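PDB 1A7S: heparin binding protein from Homo sapiens, which kills Gram-negative bacteria, attracts monocytes and fibroblasts, and binds heparin, as a neutrophil-granule homologue of the serine proteases. Local coordinates for residues A[77-82]-A[210-215]; A[87-92]-A[202-207]. All blocks are in the same frame, centred on the assembly; numbering follows the deposited sequence.

Contact 1. Residues A[77-82]-A[210-215]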
# COMPACT_ATOMS: atom_id res chain seq x y z
N SER A 77 -3.53 -14.01 2.64
CA SER A 77 -3.38 -14.29 4.06
C SER A 77 -3.69 -12.98 4.84
O SER A 77 -3.21 -11.93 4.45
CB SER A 77 -1.92 -14.67 4.38
OG SER A 77 -1.55 -15.86 3.66
N GLU A 78 -4.41 -13.14 5.92
CA GLU A 78 -4.69 -12.05 6.87
C GLU A 78 -4.60 -12.57 8.30
O GLU A 78 -4.58 -13.79 8.50
CB GLU A 78 -6.02 -11.40 6.59
CG GLU A 78 -7.19 -12.33 6.45
CD GLU A 78 -7.85 -12.74 7.73
OE1 GLU A 78 -8.00 -11.96 8.70
OE2 GLU A 78 -8.17 -13.94 7.84
N ASN A 79 -4.49 -11.67 9.25
CA ASN A 79 -4.29 -11.93 10.64
C ASN A 79 -5.34 -11.24 11.49
O ASN A 79 -5.09 -10.20 12.06
CB ASN A 79 -2.85 -11.43 11.03
CG ASN A 79 -2.51 -11.82 12.47
OD1 ASN A 79 -3.06 -12.79 13.03
ND2 ASN A 79 -1.63 -11.04 13.04
N GLY A 80 -6.54 -11.82 11.53
CA GLY A 80 -7.61 -11.25 12.30
C GLY A 80 -8.13 -9.91 11.83
O GLY A 80 -8.53 -9.05 12.65
N TYR A 81 -8.29 -9.68 10.53
CA TYR A 81 -8.88 -8.43 10.08
C TYR A 81 -10.33 -8.31 10.60
O TYR A 81 -11.12 -9.25 10.47
CB TYR A 81 -8.97 -8.56 8.50
CG TYR A 81 -9.67 -7.32 7.93
CD1 TYR A 81 -9.30 -6.05 8.32
CD2 TYR A 81 -10.66 -7.45 7.00
CE1 TYR A 81 -9.95 -4.95 7.76
CE2 TYR A 81 -11.31 -6.36 6.43
CZ TYR A 81 -10.94 -5.08 6.86
OH TYR A 81 -11.59 -3.98 6.29
N ASP A 82 -10.66 -7.13 11.11
CA ASP A 82 -12.00 -6.83 11.59
C ASP A 82 -12.55 -5.62 10.85
O ASP A 82 -12.04 -4.49 11.08
CB ASP A 82 -11.93 -6.51 13.09
CG ASP A 82 -13.28 -6.19 13.69
OD1 ASP A 82 -14.29 -6.06 12.97
OD2 ASP A 82 -13.34 -6.20 14.94
N ARG A 210 5.12 -7.80 11.94
CA ARG A 210 6.31 -8.36 11.25
C ARG A 210 6.50 -9.84 11.45
O ARG A 210 6.80 -10.56 10.51
CB ARG A 210 7.55 -7.59 11.63
CG ARG A 210 8.84 -8.12 11.07
CD ARG A 210 8.90 -8.09 9.53
NE ARG A 210 10.11 -8.72 9.04
CZ ARG A 210 11.29 -8.13 8.94
NH1 ARG A 210 11.46 -6.90 9.27
NH2 ARG A 210 12.35 -8.83 8.47
N ASP A 211 6.41 -10.32 12.68
CA ASP A 211 6.60 -11.74 12.92
C ASP A 211 5.54 -12.54 12.15
O ASP A 211 5.83 -13.62 11.59
CB ASP A 211 6.51 -12.07 14.41
CG ASP A 211 7.66 -11.53 15.24
OD1 ASP A 211 8.64 -11.03 14.71
OD2 ASP A 211 7.53 -11.70 16.49
N TRP A 212 4.29 -12.05 12.15
CA TRP A 212 3.25 -12.78 11.39
C TRP A 212 3.53 -12.78 9.91
O TRP A 212 3.44 -13.81 9.23
CB TRP A 212 1.87 -12.17 11.73
CG TRP A 212 0.80 -12.81 10.86
CD1 TRP A 212 0.12 -13.93 11.07
CD2 TRP A 212 0.34 -12.29 9.60
NE1 TRP A 212 -0.72 -14.23 10.07
CE2 TRP A 212 -0.62 -13.21 9.13
CE3 TRP A 212 0.63 -11.16 8.86
CZ2 TRP A 212 -1.31 -13.04 7.94
CZ3 TRP A 212 -0.05 -11.00 7.63
CH2 TRP A 212 -0.97 -11.96 7.20
N ILE A 213 3.95 -11.64 9.37
CA ILE A 213 4.35 -11.53 7.96
C ILE A 213 5.45 -12.54 7.63
O ILE A 213 5.40 -13.26 6.65
CB ILE A 213 4.80 -10.08 7.66
CG1 ILE A 213 3.63 -9.09 7.63
CG2 ILE A 213 5.54 -10.03 6.30
CD1 ILE A 213 3.97 -7.64 7.59
N ASP A 214 6.47 -12.59 8.52
CA ASP A 214 7.58 -13.53 8.27
C ASP A 214 7.07 -14.96 8.22
O ASP A 214 7.59 -15.79 7.44
CB ASP A 214 8.63 -13.39 9.35
CG ASP A 214 9.48 -12.16 9.25
OD1 ASP A 214 9.36 -11.39 8.28
OD2 ASP A 214 10.27 -11.97 10.21
N GLY A 215 6.09 -15.30 9.04
CA GLY A 215 5.54 -16.65 9.00
C GLY A 215 4.96 -16.96 7.60
O GLY A 215 5.20 -18.00 7.03

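Contact 2. Residues A[87-92]-A[202-207]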
# COMPACT_ATOMS: atom_id res chain seq x y z
N LEU A 87 -9.70 -2.90 11.96
CA LEU A 87 -8.52 -3.37 12.71
C LEU A 87 -7.76 -4.46 11.96
O LEU A 87 -8.41 -5.32 11.30
CB LEU A 87 -8.97 -4.02 14.03
CG LEU A 87 -9.21 -3.14 15.21
CD1 LEU A 87 -9.54 -4.06 16.38
CD2 LEU A 87 -8.22 -2.07 15.51
N ASN A 88 -6.49 -4.46 12.05
CA ASN A 88 -5.64 -5.47 11.43
C ASN A 88 -5.85 -5.51 9.96
O ASN A 88 -6.00 -6.55 9.34
CB ASN A 88 -5.84 -6.80 12.10
CG ASN A 88 -5.47 -6.85 13.58
OD1 ASN A 88 -5.01 -5.91 14.17
ND2 ASN A 88 -5.68 -8.05 14.13
N ASP A 89 -5.86 -4.31 9.35
CA ASP A 89 -6.15 -4.13 7.93
C ASP A 89 -4.93 -4.38 7.08
O ASP A 89 -4.24 -3.49 6.62
CB ASP A 89 -6.75 -2.76 7.68
CG ASP A 89 -7.30 -2.63 6.25
OD1 ASP A 89 -7.28 -3.68 5.55
OD2 ASP A 89 -7.76 -1.56 5.90
N LEU A 90 -4.67 -5.67 6.85
CA LEU A 90 -3.41 -6.12 6.29
C LEU A 90 -3.67 -7.46 5.57
O LEU A 90 -4.27 -8.37 6.11
CB LEU A 90 -2.37 -6.26 7.33
CG LEU A 90 -0.97 -6.85 6.88
CD1 LEU A 90 -0.34 -5.83 6.08
CD2 LEU A 90 -0.18 -7.22 8.14
N MET A 91 -3.21 -7.53 4.32
CA MET A 91 -3.37 -8.74 3.53
C MET A 91 -2.10 -8.99 2.77
O MET A 91 -1.56 -8.03 2.20
CB MET A 91 -4.57 -8.62 2.61
CG MET A 91 -4.81 -9.95 1.84
SD MET A 91 -6.36 -10.10 1.23
CE MET A 91 -7.48 -10.19 2.60
N LEU A 92 -1.66 -10.22 2.71
CA LEU A 92 -0.54 -10.62 1.88
C LEU A 92 -1.08 -11.45 0.72
O LEU A 92 -1.82 -12.40 0.93
CB LEU A 92 0.48 -11.44 2.70
CG LEU A 92 1.05 -10.69 3.90
CD1 LEU A 92 2.21 -11.54 4.51
CD2 LEU A 92 1.54 -9.32 3.62
N PHE A 202 -5.15 7.11 8.14
CA PHE A 202 -4.86 5.98 8.98
C PHE A 202 -4.24 4.85 8.13
O PHE A 202 -4.88 4.37 7.19
CB PHE A 202 -6.17 5.45 9.63
CG PHE A 202 -6.69 6.35 10.70
CD1 PHE A 202 -7.29 7.55 10.36
CD2 PHE A 202 -6.57 6.04 12.03
CE1 PHE A 202 -7.84 8.37 11.30
CE2 PHE A 202 -7.12 6.83 12.99
CZ PHE A 202 -7.73 8.01 12.67
N PHE A 203 -3.05 4.42 8.57
CA PHE A 203 -2.34 3.32 7.96
C PHE A 203 -2.20 2.19 8.97
O PHE A 203 -1.98 2.43 10.15
CB PHE A 203 -0.89 3.79 7.57
CG PHE A 203 -0.87 4.83 6.50
CD1 PHE A 203 -0.97 6.15 6.78
CD2 PHE A 203 -0.66 4.45 5.19
CE1 PHE A 203 -0.95 7.13 5.82
CE2 PHE A 203 -0.60 5.41 4.19
CZ PHE A 203 -0.80 6.74 4.50
N THR A 204 -2.36 0.97 8.54
CA THR A 204 -2.08 -0.18 9.43
C THR A 204 -0.65 -0.13 9.86
O THR A 204 0.24 0.11 9.02
CB THR A 204 -2.36 -1.46 8.62
OG1 THR A 204 -3.67 -1.31 8.11
CG2 THR A 204 -2.19 -2.71 9.52
N ARG A 205 -0.38 -0.30 11.14
CA ARG A 205 0.95 -0.24 11.69
C ARG A 205 1.70 -1.54 11.41
O ARG A 205 1.59 -2.51 12.14
CB ARG A 205 0.88 0.06 13.18
CG ARG A 205 2.27 0.31 13.80
CD ARG A 205 2.18 0.65 15.33
NE ARG A 205 1.66 2.02 15.48
CZ ARG A 205 2.39 3.12 15.61
NH1 ARG A 205 3.73 3.07 15.39
NH2 ARG A 205 1.84 4.26 15.88
N VAL A 206 2.47 -1.55 10.35
CA VAL A 206 3.15 -2.72 9.83
C VAL A 206 4.01 -3.39 10.87
O VAL A 206 4.06 -4.64 10.96
CB VAL A 206 3.92 -2.43 8.56
CG1 VAL A 206 4.74 -3.63 8.09
CG2 VAL A 206 2.99 -2.03 7.42
N ALA A 207 4.71 -2.61 11.67
CA ALA A 207 5.64 -3.18 12.63
C ALA A 207 4.98 -4.09 13.66
O ALA A 207 5.64 -4.93 14.26
CB ALA A 207 6.44 -2.11 13.32
O HOH W 1 -5.25 -1.73 10.71

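Contact 1. Residues A[77-82]-A[210-215]
Trp-212 lays one face of its indole against the side chain of Asn-79. Of that side chain's atoms the methylene comes nearest: Asn-79 CB stands 3.5 Å from the centroid of the five-membered ring of Trp-212, only 13° off the ring normal, a CH-pi contact. From there the amide runs back over the pyrrole half toward the helix, its plane just 10° from that of the indole, so the two flat groups stack. Asn-79 ND2 ends 3.7 Å from Trp-212 CG, while the oxygen, Asn-79 OD1, lies 3.9 Å from Trp-212 CD1. CG anti to the backbone N (chi1 175°) carries the indole of Trp-212 off helix 210-218 to Asn-79 and Ser-77. This is the C-terminal helix of the chymotrypsin-type fold, returned here to the N-terminal barrel, where Trp-212 also touches Leu-92 on strand 91-95. Ser-77, at the end of strand 69-77, meets the six-membered half of the ring: Ser-77 O is 3.5 Å from Trp-212 CH2 and comes in at the edge, near the ring plane. Ser-77 CB adds a looser contact, 4.0 Å from Trp-212 CZ2. Glu-78 C lies 3.3 Å from Trp-212 CZ2. Glu-78 turns its carboxylate back on its own loop, where OE1 accepts a 2.9 Å hydrogen bond from Tyr-81 N, closing the turn through Gly-80.

Contact 2. Residues A[87-92]-A[202-207]
Asp-89 meets Thr-204 through its backbone rather than its carboxylate. Coming out of Asn-88, the chain makes an inverse gamma turn centred on Asp-89, and the carbonyl there takes a hydrogen bond from the threonine hydroxyl, with Thr-204 OG1 2.7 Å from Asp-89 O. The hydroxyl comes in at a C=O...donor angle of 120° and tilted 34° from the carbonyl plane. A water completes the link: it accepts from Asp-89 N at 3.0 Å and donates to Thr-204 OG1 at 3.1 Å. Thr-204 OG1 thus gives one bond and takes another, which fixes how the hydroxyl is turned. Asp-89 CB also packs 3.4 Å from Thr-204 OG1, while the carboxylate goes elsewhere, its OD2 bonded to the hydroxyls of Ser-190 and Ser-41. This is the position of the triad aspartate in active chymotrypsin-like proteases, and Ser-41 stands where they carry histidine, in keeping with a protease homologue. Next comes Leu-90, whose CB is 4.2 Å from Thr-204 CG2; chi1 of -53° sets the Thr-204 hydroxyl beside the backbone N and that methyl on the far side from it, next to the Asp-89 peptide. Met-91 and Leu-92 then enter strand 91-95, between strands 35-38 and 69-77 of the N-terminal barrel. Across the junction, strand 201-205 runs between 158-162 and 184-192 in the second sheet, and helix 210-218 packs on Leu-90 and Leu-92.

Overall arrangement
From the N terminus, the chain builds most of the first barrel before the end of strand 69-77 and the loop after it supply the first half of contact 1. It then loops through 78-90, tied back by a probable hydrogen bond from Asp-82 N to Leu-87 O, and supplies the first half of contact 2. Strand 91-95 then pairs antiparallel with 69-77, Ser-77 bonding to Leu-92 through the backbone. The second sheet follows, and strand 201-205 closes contact 2 first; helix 210-218 closes contact 1. One loop thus lies within the other, without crossing. Contact 2 ties the second sheet, and contact 1 the C-terminal helix, to the loop between strands 69-77 and 91-95 of the N-terminal barrel.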